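Local coordinates for hypothetical protein (Lactobacillus plantarum, PDB 2IAY) that is of unknown function but, as a small single-chain member of the DUF1831 family, may have a role in amino-acid metabolism, at residues V8-D13 / E96-I101; Y100-F105 / D109-D114. One frame throughout, in Å; residues are numbered along the deposited sequence.

In the fold
The chain first supplies Val8-Asp13, which leaves strand 7-8 and turns before strand 17-19. Interaction 1 joins this turn to the middle of helix 92-107, closing a long loop of 82 residues that includes strand 17-19 and the whole four-stranded sheet from strand 34-35 to strand 70-76. Interaction 2 takes over where interaction 1 ends on the helix: Tyr100-Phe105 meets Asp109-Asp114 as the chain turns into strand 111-113, closing a loop of three residues. The two loops follow one another, neither nested in the other; the helix segments overlap at Tyr100 and Ile101. Together they tie helix 92-107 to both outer strands of the three-stranded sheet, 7-8 through its following turn and 111-113 directly.

Interaction 1 (V8-D13 / E96-I101); sequences VKLDGD and EQLRYI
Leu10 and Asp13, the two ends of a type II beta turn closed by a bond from Asp13 N to Leu10 O, face Leu98 and Arg99 of helix 92-107 with the backbones well apart, Leu10 CA lying 10.8 Å from Leu98 CA. Side chains alone bridge the distance. The leucines extend toward each other and meet tip to tip, Leu10 CD1 lying 3.7 Å from Leu98 CD1. Beside them Arg99 holds the carboxylate of Asp13 end-on in a bidentate salt bridge: NH2 of Arg99 reaches OD1 of Asp13 at 2.8 Å, and NH1 of Arg99 reaches OD2 of Asp13 at 2.9 Å. Both oxygens are met on their syn sides by nearly straight bonds; they lie in the guanidinium plane, while the nitrogens sit somewhat out of the carboxylate plane. The two planes are only 17° apart, and the pairing fixes the rotation of both groups. Arg99, bent at chi2 (-61°), projects away from the helix, which brings its guanidinium to the turn. Asp13 OD1 also accepts a bond from Lys15 N. An alanine at Asp13 removes the carboxylate, which would probably leave Arg99 without its countercharge, its guanidinium freer to turn, and Lys15 N without this acceptor. Arg99 NH1 also makes a weak bond to Tyr17 OH of strand 17-19. Leu10 packs on Met72 and Leu98 on Thr74, so the contact sits between helix and turn against strand 70-76 of the four-stranded sheet.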
ATOM      1  N   VAL A   8      -2.041  -8.768   3.895  1.00  8.68           N
ATOM      2  CA  VAL A   8      -1.886  -8.708   2.451  1.00  9.72           C
ATOM      3  C   VAL A   8      -0.465  -9.067   2.105  1.00  9.87           C
ATOM      4  O   VAL A   8       0.470  -8.609   2.741  1.00 10.54           O
ATOM      5  CB  VAL A   8      -2.199  -7.285   1.864  1.00  9.76           C
ATOM      6  CG1 VAL A   8      -1.823  -7.221   0.396  1.00 12.47           C
ATOM      7  CG2 VAL A   8      -3.689  -6.911   2.147  1.00 11.90           C
ATOM      8  N   LYS A   9      -0.319  -9.888   1.078  1.00 10.19           N
ATOM      9  CA  LYS A   9       0.969 -10.170   0.496  1.00 10.79           C
ATOM     10  C   LYS A   9       0.942  -9.653  -0.924  1.00 12.63           C
ATOM     11  O   LYS A   9       0.148 -10.131  -1.728  1.00 16.26           O
ATOM     12  CB  LYS A   9       1.260 -11.674   0.492  1.00 13.68           C
ATOM     13  CG  LYS A   9       2.597 -11.992  -0.107  1.00 16.21           C
ATOM     14  CD  LYS A   9       2.844 -13.478  -0.125  1.00 21.93           C
ATOM     15  CE  LYS A   9       3.141 -13.936   1.272  1.00 31.66           C
ATOM     16  N   LEU A  10       1.768  -8.660  -1.237  1.00 10.11           N
ATOM     17  CA  LEU A  10       1.865  -8.129  -2.573  1.00  9.85           C
ATOM     18  C   LEU A  10       2.324  -9.179  -3.555  1.00 10.80           C
ATOM     19  O   LEU A  10       3.055 -10.108  -3.198  1.00 11.91           O
ATOM     20  CB  LEU A  10       2.813  -6.919  -2.631  1.00  9.56           C
ATOM     21  CG  LEU A  10       2.397  -5.723  -1.764  1.00 10.07           C
ATOM     22  CD1 LEU A  10       3.572  -4.757  -1.717  1.00 10.72           C
ATOM     23  CD2 LEU A  10       1.142  -5.053  -2.329  1.00 12.47           C
ATOM     24  N   ASP A  11       1.868  -9.033  -4.810  1.00 10.76           N
ATOM     25  CA  ASP A  11       2.232 -10.001  -5.810  1.00 11.03           C
ATOM     26  C   ASP A  11       3.747 -10.133  -5.868  1.00 12.01           C
ATOM     27  O   ASP A  11       4.497  -9.153  -6.028  1.00 12.57           O
ATOM     28  CB  ASP A  11       1.699  -9.564  -7.201  1.00 12.69           C
ATOM     29  CG  ASP A  11       0.225  -9.694  -7.354  1.00 15.53           C
ATOM     30  OD1 ASP A  11      -0.462 -10.287  -6.509  1.00 23.84           O
ATOM     31  OD2 ASP A  11      -0.276  -9.308  -8.428  1.00 16.42           O
ATOM     32  N   GLY A  12       4.217 -11.372  -5.741  1.00 14.63           N
ATOM     33  CA  GLY A  12       5.623 -11.625  -5.802  1.00 13.90           C
ATOM     34  C   GLY A  12       6.432 -11.419  -4.545  1.00 14.53           C
ATOM     35  O   GLY A  12       7.605 -11.749  -4.493  1.00 16.47           O
ATOM     36  N   ASP A  13       5.846 -10.808  -3.550  1.00 12.33           N
ATOM     37  CA  ASP A  13       6.612 -10.462  -2.375  1.00 11.18           C
ATOM     38  C   ASP A  13       6.885 -11.690  -1.508  1.00 12.76           C
ATOM     39  O   ASP A  13       6.113 -12.647  -1.507  1.00 14.58           O
ATOM     40  CB  ASP A  13       5.830  -9.368  -1.615  1.00 10.73           C
ATOM     41  CG  ASP A  13       6.703  -8.493  -0.714  1.00 10.39           C
ATOM     42  OD1 ASP A  13       7.857  -8.868  -0.356  1.00 10.72           O
ATOM     43  OD2 ASP A  13       6.192  -7.409  -0.273  1.00 10.58           O
ATOM     44  N   GLU A  96      12.713  -0.558  -3.599  1.00  6.82           N
ATOM     45  CA  GLU A  96      13.256   0.310  -2.554  1.00  6.73           C
ATOM     46  C   GLU A  96      12.305   1.441  -2.191  1.00  6.86           C
ATOM     47  O   GLU A  96      12.146   1.777  -0.994  1.00  6.36           O
ATOM     48  CB  GLU A  96      14.606   0.878  -2.958  1.00  9.02           C
ATOM     49  CG  GLU A  96      15.725  -0.175  -2.894  1.00 10.54           C
ATOM     50  CD  GLU A  96      15.743  -0.879  -1.520  1.00 12.59           C
ATOM     51  OE1 GLU A  96      15.950  -0.236  -0.461  1.00 14.61           O
ATOM     52  OE2 GLU A  96      15.442  -2.102  -1.476  1.00 14.61           O
ATOM     53  N   GLN A  97      11.666   2.045  -3.193  1.00  6.34           N
ATOM     54  CA  GLN A  97      10.736   3.137  -2.933  1.00  6.63           C
ATOM     55  C   GLN A  97       9.520   2.622  -2.170  1.00  5.98           C
ATOM     56  O   GLN A  97       9.043   3.253  -1.233  1.00  6.15           O
ATOM     57  CB  GLN A  97      10.358   3.816  -4.260  1.00  7.18           C
ATOM     58  CG  GLN A  97       9.509   5.050  -4.078  1.00  6.54           C
ATOM     59  CD  GLN A  97       9.177   5.729  -5.369  1.00  6.73           C
ATOM     60  OE1 GLN A  97       9.587   5.274  -6.439  1.00  8.41           O
ATOM     61  NE2 GLN A  97       8.363   6.762  -5.279  1.00  8.72           N
ATOM     62  N   LEU A  98       8.977   1.499  -2.607  1.00  6.62           N
ATOM     63  CA  LEU A  98       7.854   0.879  -1.890  1.00  6.36           C
ATOM     64  C   LEU A  98       8.190   0.599  -0.442  1.00  5.81           C
ATOM     65  O   LEU A  98       7.441   0.901   0.475  1.00  6.60           O
ATOM     66  CB  LEU A  98       7.432  -0.388  -2.636  1.00  7.80           C
ATOM     67  CG  LEU A  98       6.314  -1.194  -1.958  1.00  8.92           C
ATOM     68  CD1 LEU A  98       5.247  -1.709  -3.007  1.00 12.54           C
ATOM     69  CD2 LEU A  98       6.815  -2.296  -1.098  1.00 12.96           C
ATOM     70  N   ARG A  99       9.352   0.001  -0.230  1.00  6.73           N
ATOM     71  CA  ARG A  99       9.762  -0.288   1.146  1.00  7.06           C
ATOM     72  C   ARG A  99       9.938   0.956   2.001  1.00  6.92           C
ATOM     73  O   ARG A  99       9.618   0.965   3.185  1.00  7.70           O
ATOM     74  CB  ARG A  99      11.030  -1.125   1.156  1.00  6.86           C
ATOM     75  CG  ARG A  99      10.874  -2.574   0.690  1.00  6.93           C
ATOM     76  CD  ARG A  99       9.923  -3.392   1.552  1.00  7.89           C
ATOM     77  NE  ARG A  99      10.135  -4.818   1.235  1.00  8.34           N
ATOM     78  CZ  ARG A  99       9.255  -5.682   0.756  1.00  8.10           C
ATOM     79  NH1 ARG A  99       7.979  -5.386   0.708  1.00  8.58           N
ATOM     80  NH2 ARG A  99       9.675  -6.858   0.308  1.00  9.02           N
ATOM     81  N   TYR A 100      10.452   2.026   1.402  1.00  7.12           N
ATOM     82  CA  TYR A 100      10.599   3.296   2.083  1.00  6.95           C
ATOM     83  C   TYR A 100       9.242   3.841   2.538  1.00  6.54           C
ATOM     84  O   TYR A 100       9.096   4.290   3.657  1.00  8.08           O
ATOM     85  CB  TYR A 100      11.329   4.283   1.124  1.00  7.94           C
ATOM     86  CG  TYR A 100      11.659   5.611   1.761  1.00  9.50           C
ATOM     87  CD1 TYR A 100      10.745   6.637   1.811  1.00 12.32           C
ATOM     88  CD2 TYR A 100      12.882   5.793   2.387  1.00 12.06           C
ATOM     89  CE1 TYR A 100      11.075   7.855   2.459  1.00 15.51           C
ATOM     90  CE2 TYR A 100      13.229   6.975   2.990  1.00 15.96           C
ATOM     91  CZ  TYR A 100      12.327   7.981   3.032  1.00 14.71           C
ATOM     92  OH  TYR A 100      12.685   9.138   3.654  1.00 21.47           O
ATOM     93  N   ILE A 101       8.267   3.818   1.637  1.00  6.55           N
ATOM     94  CA  ILE A 101       6.941   4.275   1.938  1.00  8.10           C
ATOM     95  C   ILE A 101       6.346   3.458   3.080  1.00  7.45           C
ATOM     96  O   ILE A 101       5.787   3.993   4.056  1.00  9.46           O
ATOM     97  CB  ILE A 101       6.033   4.228   0.664  1.00  8.46           C
ATOM     98  CG1 ILE A 101       6.506   5.242  -0.377  1.00  8.40           C
ATOM     99  CG2 ILE A 101       4.564   4.465   1.040  1.00 10.45           C
ATOM    100  CD1 ILE A 101       6.006   4.953  -1.795  1.00 10.56           C
TER

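Interaction 2 (Y100-F105 / D109-D114); sequences YILANF and DILTTD
Phe105 O is gripped by two successive backbone amides as the chain turns out of helix 92-107: Ile110 N donates at 2.9 Å, while Leu111 N gives a weak bond to the same Phe105 O at 3.3 Å. The Ile110 donor lies 17° from the carbonyl plane. Its bond runs from residue i+5 back to residue i, with Asp109 just before the donor in a left-handed conformation (phi 63°), as in the 6→1 bond of a Schellman motif. Apolar side chains meet beside these bonds. CB of Phe105 lies 4.0 Å from CB of Ile110, and Phe105 and Leu111 run side by side, pointing the same way. Leu111 CD1 comes to the ring at its edge, in plane, 4.0 Å from Phe105 CD2. The same methyl also meets Leu102 CD2 at 4.0 Å. In Leu111, CG stands anti to the carbonyl carbon (chi1 -62°), which sets CD1 against both helix side chains, where Leu102 and Phe105 lie next to each other. The carboxylate of Asp109 bonds with Thr22 and Ser20 and pairs with Lys24; Phe43 meets the Phe105 ring edge-to-face. The chemistry is therefore divided: backbone bonds fix the turn, whereas the side chains that touch are all apolar, so the buried join between helix and strand 111-113 rests on hydrophobic packing.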
ATOM      1  N   TYR A 100      10.452   2.026   1.402  1.00  7.12           N
ATOM      2  CA  TYR A 100      10.599   3.296   2.083  1.00  6.95           C
ATOM      3  C   TYR A 100       9.242   3.841   2.538  1.00  6.54           C
ATOM      4  O   TYR A 100       9.096   4.290   3.657  1.00  8.08           O
ATOM      5  CB  TYR A 100      11.329   4.283   1.124  1.00  7.94           C
ATOM      6  CG  TYR A 100      11.659   5.611   1.761  1.00  9.50           C
ATOM      7  CD1 TYR A 100      10.745   6.637   1.811  1.00 12.32           C
ATOM      8  CD2 TYR A 100      12.882   5.793   2.387  1.00 12.06           C
ATOM      9  CE1 TYR A 100      11.075   7.855   2.459  1.00 15.51           C
ATOM     10  CE2 TYR A 100      13.229   6.975   2.990  1.00 15.96           C
ATOM     11  CZ  TYR A 100      12.327   7.981   3.032  1.00 14.71           C
ATOM     12  OH  TYR A 100      12.685   9.138   3.654  1.00 21.47           O
ATOM     13  N   ILE A 101       8.267   3.818   1.637  1.00  6.55           N
ATOM     14  CA  ILE A 101       6.941   4.275   1.938  1.00  8.10           C
ATOM     15  C   ILE A 101       6.346   3.458   3.080  1.00  7.45           C
ATOM     16  O   ILE A 101       5.787   3.993   4.056  1.00  9.46           O
ATOM     17  CB  ILE A 101       6.033   4.228   0.664  1.00  8.46           C
ATOM     18  CG1 ILE A 101       6.506   5.242  -0.377  1.00  8.40           C
ATOM     19  CG2 ILE A 101       4.564   4.465   1.040  1.00 10.45           C
ATOM     20  CD1 ILE A 101       6.006   4.953  -1.795  1.00 10.56           C
ATOM     21  N   LEU A 102       6.407   2.136   2.950  1.00  7.99           N
ATOM     22  CA  LEU A 102       5.812   1.266   3.958  1.00  8.68           C
ATOM     23  C   LEU A 102       6.539   1.286   5.287  1.00  8.55           C
ATOM     24  O   LEU A 102       5.935   1.056   6.312  1.00  8.72           O
ATOM     25  CB  LEU A 102       5.656  -0.153   3.426  1.00  9.44           C
ATOM     26  CG  LEU A 102       4.754  -0.303   2.198  1.00 11.01           C
ATOM     27  CD1 LEU A 102       4.616  -1.766   1.783  1.00 14.53           C
ATOM     28  CD2 LEU A 102       3.387   0.309   2.455  1.00 12.06           C
ATOM     29  N   ALA A 103       7.828   1.609   5.285  1.00  8.62           N
ATOM     30  CA  ALA A 103       8.562   1.698   6.528  1.00  7.77           C
ATOM     31  C   ALA A 103       7.959   2.773   7.412  1.00  8.23           C
ATOM     32  O   ALA A 103       7.918   2.636   8.605  1.00  8.51           O
ATOM     33  CB  ALA A 103      10.046   2.039   6.248  1.00 10.67           C
ATOM     34  N   ASN A 104       7.479   3.859   6.829  1.00  7.69           N
ATOM     35  CA  ASN A 104       6.815   4.890   7.598  1.00  8.22           C
ATOM     36  C   ASN A 104       5.516   4.361   8.263  1.00  7.55           C
ATOM     37  O   ASN A 104       5.184   4.760   9.360  1.00  8.46           O
ATOM     38  CB  ASN A 104       6.480   6.117   6.752  1.00  9.33           C
ATOM     39  CG  ASN A 104       7.670   6.923   6.355  1.00 11.32           C
ATOM     40  OD1 ASN A 104       8.656   6.983   7.092  1.00 12.44           O
ATOM     41  ND2 ASN A 104       7.557   7.619   5.234  1.00 13.67           N
ATOM     42  N   PHE A 105       4.796   3.503   7.532  1.00  7.28           N
ATOM     43  CA  PHE A 105       3.589   2.911   8.073  1.00  7.55           C
ATOM     44  C   PHE A 105       3.913   1.948   9.221  1.00  7.38           C
ATOM     45  O   PHE A 105       3.162   1.876  10.187  1.00  8.63           O
ATOM     46  CB  PHE A 105       2.812   2.190   6.970  1.00  6.76           C
ATOM     47  CG  PHE A 105       2.234   3.044   5.861  1.00  6.73           C
ATOM     48  CD1 PHE A 105       2.359   4.422   5.816  1.00  8.70           C
ATOM     49  CD2 PHE A 105       1.554   2.411   4.853  1.00  9.10           C
ATOM     50  CE1 PHE A 105       1.829   5.125   4.739  1.00  8.57           C
ATOM     51  CE2 PHE A 105       0.996   3.132   3.801  1.00  9.56           C
ATOM     52  CZ  PHE A 105       1.176   4.492   3.729  1.00  8.72           C
ATOM     53  N   ASP A 109       2.587   2.612  13.431  1.00  8.42           N
ATOM     54  CA  ASP A 109       1.510   1.734  13.911  1.00  9.03           C
ATOM     55  C   ASP A 109       0.340   1.635  12.952  1.00  8.57           C
ATOM     56  O   ASP A 109      -0.809   1.593  13.376  1.00  8.98           O
ATOM     57  CB  ASP A 109       1.050   2.105  15.343  1.00 10.14           C
ATOM     58  CG  ASP A 109       0.065   1.116  15.971  1.00 10.83           C
ATOM     59  OD1 ASP A 109       0.246  -0.097  15.814  1.00 10.99           O
ATOM     60  OD2 ASP A 109      -0.900   1.543  16.656  1.00 12.78           O
ATOM     61  N   ILE A 110       0.650   1.547  11.657  1.00  7.73           N
ATOM     62  CA  ILE A 110      -0.354   1.269  10.642  1.00  7.19           C
ATOM     63  C   ILE A 110      -0.260  -0.169  10.164  1.00  7.54           C
ATOM     64  O   ILE A 110      -1.291  -0.859  10.091  1.00  7.95           O
ATOM     65  CB  ILE A 110      -0.302   2.290   9.474  1.00  8.80           C
ATOM     66  CG1 ILE A 110      -0.622   3.726  10.009  1.00 10.16           C
ATOM     67  CG2 ILE A 110      -1.229   1.866   8.336  1.00  8.46           C
ATOM     68  CD1 ILE A 110      -0.284   4.843   9.053  1.00 12.29           C
ATOM     69  N   LEU A 111       0.956  -0.604   9.836  1.00  7.19           N
ATOM     70  CA  LEU A 111       1.228  -1.975   9.377  1.00  7.59           C
ATOM     71  C   LEU A 111       2.315  -2.597  10.239  1.00  7.89           C
ATOM     72  O   LEU A 111       3.177  -1.878  10.755  1.00  8.75           O
ATOM     73  CB  LEU A 111       1.722  -1.990   7.924  1.00  8.07           C
ATOM     74  CG  LEU A 111       0.759  -1.464   6.862  1.00  7.31           C
ATOM     75  CD1 LEU A 111       1.451  -1.504   5.484  1.00  8.61           C
ATOM     76  CD2 LEU A 111      -0.554  -2.273   6.852  1.00  9.45           C
ATOM     77  N   THR A 112       2.305  -3.917  10.298  1.00  7.45           N
ATOM     78  CA  THR A 112       3.454  -4.704  10.773  1.00  7.99           C
ATOM     79  C   THR A 112       3.796  -5.753   9.725  1.00  8.32           C
ATOM     80  O   THR A 112       3.048  -5.972   8.787  1.00  8.94           O
ATOM     81  CB  THR A 112       3.189  -5.359  12.108  1.00  9.26           C
ATOM     82  OG1 THR A 112       2.113  -6.290  11.963  1.00 10.12           O
ATOM     83  CG2 THR A 112       2.911  -4.333  13.178  1.00 10.06           C
ATOM     84  N   THR A 113       4.947  -6.378   9.866  1.00  8.61           N
ATOM     85  CA  THR A 113       5.265  -7.550   9.061  0.50  7.71           C
ATOM     86  C   THR A 113       5.916  -8.591   9.970  1.00  8.63           C
ATOM     87  O   THR A 113       6.200  -8.335  11.138  1.00  9.33           O
ATOM     88  CB  THR A 113       6.106  -7.152   7.796  0.50  9.52           C
ATOM     89  OG1 THR A 113       6.298  -8.264   6.924  0.50  7.73           O
ATOM     90  CG2 THR A 113       7.441  -6.584   8.157  0.50 11.31           C
ATOM     91  N   ASP A 114       6.117  -9.803   9.454  1.00 10.58           N
ATOM     92  CA  ASP A 114       6.658 -10.868  10.322  1.00 11.22           C
ATOM     93  C   ASP A 114       8.133 -10.612  10.648  1.00 12.83           C
ATOM     94  O   ASP A 114       8.875 -10.069   9.812  1.00 14.08           O
ATOM     95  CB  ASP A 114       6.508 -12.223   9.669  1.00 12.19           C
ATOM     96  CG  ASP A 114       5.069 -12.628   9.454  1.00 14.18           C
ATOM     97  OD1 ASP A 114       4.103 -12.003   9.993  1.00 12.73           O
ATOM     98  OD2 ASP A 114       4.883 -13.660   8.778  1.00 19.09           O
ATOM     99  OXT ASP A 114       8.620 -10.935  11.754  1.00 15.26           O
TER